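Local coordinates for glycosyl hydrolase family 26 (Bacteroides ovatus, PDB 4ZXO), which hydrolyses beta-mannan chains such as galactomannan as a family 26 beta-mannanase, probably within its polysaccharide utilization system, at residues 77-81 against 82-86. Sequence-based numbering, arbitrary orientation.
Sequences DKVSF and AHLRE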
loop_
_atom_site.group_PDB
_atom_site.type_symbol
_atom_site.label_atom_id
_atom_site.label_comp_id
_atom_site.label_asym_id
_atom_site.label_seq_id
_atom_site.Cartn_x
_atom_site.Cartn_y
_atom_site.Cartn_z
ATOM N N ASP A 77 -12.913 5.874 6.181
ATOM C CA ASP A 77 -13.876 5.205 5.291
ATOM C C ASP A 77 -14.926 4.457 6.097
ATOM O O ASP A 77 -15.628 3.587 5.579
ATOM C CB ASP A 77 -13.110 4.300 4.313
ATOM C CG ASP A 77 -12.378 5.128 3.260
ATOM O OD1 ASP A 77 -13.006 6.052 2.724
ATOM O OD2 ASP A 77 -11.184 4.947 2.964
ATOM N N LYS A 78 -15.062 4.837 7.365
ATOM C CA LYS A 78 -16.114 4.357 8.261
ATOM C C LYS A 78 -15.979 2.852 8.583
ATOM O O LYS A 78 -16.982 2.177 8.899
ATOM C CB LYS A 78 -17.510 4.686 7.705
ATOM C CG LYS A 78 -17.655 6.175 7.471
ATOM C CD LYS A 78 -19.127 6.534 7.160
ATOM C CE LYS A 78 -19.254 8.049 6.867
ATOM N NZ LYS A 78 -20.674 8.454 6.610
ATOM N N VAL A 79 -14.735 2.337 8.564
ATOM C CA VAL A 79 -14.500 0.965 8.989
ATOM C C VAL A 79 -13.875 0.983 10.372
ATOM O O VAL A 79 -12.916 1.748 10.611
ATOM C CB VAL A 79 -13.542 0.218 8.040
ATOM C CG1 VAL A 79 -13.393 -1.229 8.496
ATOM C CG2 VAL A 79 -14.110 0.234 6.603
ATOM N N SER A 80 -14.395 0.186 11.315
ATOM C CA SER A 80 -13.876 0.336 12.667
ATOM C C SER A 80 -12.446 -0.219 12.745
ATOM O O SER A 80 -12.106 -1.166 12.049
ATOM C CB SER A 80 -14.750 -0.383 13.712
ATOM O OG SER A 80 -14.665 -1.817 13.536
ATOM N N PHE A 81 -11.653 0.345 13.629
ATOM C CA PHE A 81 -10.317 -0.167 13.834
ATOM C C PHE A 81 -10.371 -1.573 14.403
ATOM O O PHE A 81 -9.495 -2.393 14.105
ATOM C CB PHE A 81 -9.514 0.780 14.736
ATOM C CG PHE A 81 -9.286 2.112 14.084
ATOM C CD1 PHE A 81 -8.545 2.179 12.913
ATOM C CD2 PHE A 81 -9.872 3.279 14.590
ATOM C CE1 PHE A 81 -8.370 3.389 12.256
ATOM C CE2 PHE A 81 -9.744 4.487 13.928
ATOM C CZ PHE A 81 -8.965 4.549 12.744
ATOM N N ALA A 82 -11.384 -1.889 15.209
ATOM C CA ALA A 82 -11.463 -3.249 15.734
ATOM C C ALA A 82 -11.749 -4.247 14.585
ATOM O O ALA A 82 -11.226 -5.391 14.570
ATOM C CB ALA A 82 -12.528 -3.343 16.818
ATOM N N HIS A 83 -12.546 -3.820 13.594
ATOM C CA HIS A 83 -12.739 -4.682 12.391
ATOM C C HIS A 83 -11.476 -4.793 11.561
ATOM O O HIS A 83 -11.114 -5.908 11.131
ATOM C CB HIS A 83 -13.850 -4.156 11.477
ATOM C CG HIS A 83 -15.212 -4.660 11.845
ATOM N ND1 HIS A 83 -16.353 -3.899 11.677
ATOM C CD2 HIS A 83 -15.628 -5.900 12.259
ATOM C CE1 HIS A 83 -17.413 -4.631 12.005
ATOM N NE2 HIS A 83 -17.002 -5.838 12.389
ATOM N N LEU A 84 -10.767 -3.675 11.349
ATOM C CA LEU A 84 -9.490 -3.751 10.604
ATOM C C LEU A 84 -8.564 -4.760 11.275
ATOM O O LEU A 84 -7.908 -5.580 10.604
ATOM C CB LEU A 84 -8.778 -2.399 10.559
ATOM C CG LEU A 84 -9.504 -1.341 9.720
ATOM C CD1 LEU A 84 -8.671 -0.052 9.649
ATOM C CD2 LEU A 84 -9.758 -1.857 8.303
ATOM N N ARG A 85 -8.468 -4.705 12.610
ATOM C CA ARG A 85 -7.589 -5.673 13.274
ATOM C C ARG A 85 -8.015 -7.121 13.028
ATOM O O ARG A 85 -7.203 -7.974 12.721
ATOM C CB ARG A 85 -7.517 -5.409 14.767
ATOM C CG ARG A 85 -6.707 -6.427 15.495
ATOM C CD ARG A 85 -6.731 -6.102 16.975
ATOM N NE ARG A 85 -6.372 -4.725 17.302
ATOM C CZ ARG A 85 -7.210 -3.781 17.720
ATOM N NH1 ARG A 85 -8.499 -4.059 17.873
ATOM N NH2 ARG A 85 -6.748 -2.542 17.980
ATOM N N GLU A 86 -9.311 -7.388 13.049
ATOM C CA GLU A 86 -9.805 -8.727 12.705
ATOM C C GLU A 86 -9.435 -9.141 11.295
ATOM O O GLU A 86 -8.962 -10.255 11.073
ATOM C CB GLU A 86 -11.316 -8.779 12.809
ATOM C CG GLU A 86 -11.863 -8.950 14.138
ATOM C CD GLU A 86 -13.379 -9.213 14.061
ATOM O OE1 GLU A 86 -14.012 -8.856 13.041
ATOM O OE2 GLU A 86 -13.934 -9.817 14.987
HETATM O O HOH W 1 -16.784 -1.270 10.737
#
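Ser80 and His83 meet in a serine N-cap, a textbook way of starting a helix, here at the head of helix 81-93, which follows the loop after strand 60-64 in the TIM-barrel fold. The capping bond runs from His83 N to Ser80 OG at 2.9 Å, with an N-H...O angle of 150°. A chi1 of 68° sets OG between the serine's own backbone N and carbonyl carbon, facing His83 N, where it also lies 3.2 Å from His83 CB. An alanine here has no hydroxyl, which would probably leave His83 N without its capping acceptor and the first turn less firmly fixed. Regular helical bonds take over at once: Leu84 N donates to Ser80 O and Arg85 N to Phe81 O. The same Phe81 O lies over one face of the Arg85 guanidinium, offset toward its rim, and the NE of that group is hydrogen-bonded to Ser148 OG.

Apolar contacts line the buried flank. Leu84 spreads its two methyls between two neighbours: CD2 meets Val79 CG1 at 3.7 Å, the side chains crossing at about a right angle, while CD1 lies 4.0 Å from Phe81 CD1, leucine and phenylalanine side by side and pointing the same way. Phe145 of helix 132-147 packs against both Phe81 and Leu84.

A water closes the polar side. It accepts from Ser80 N at 2.9 Å and sits in the plane of the imidazole at its edge, 2.8 Å from His83 ND1.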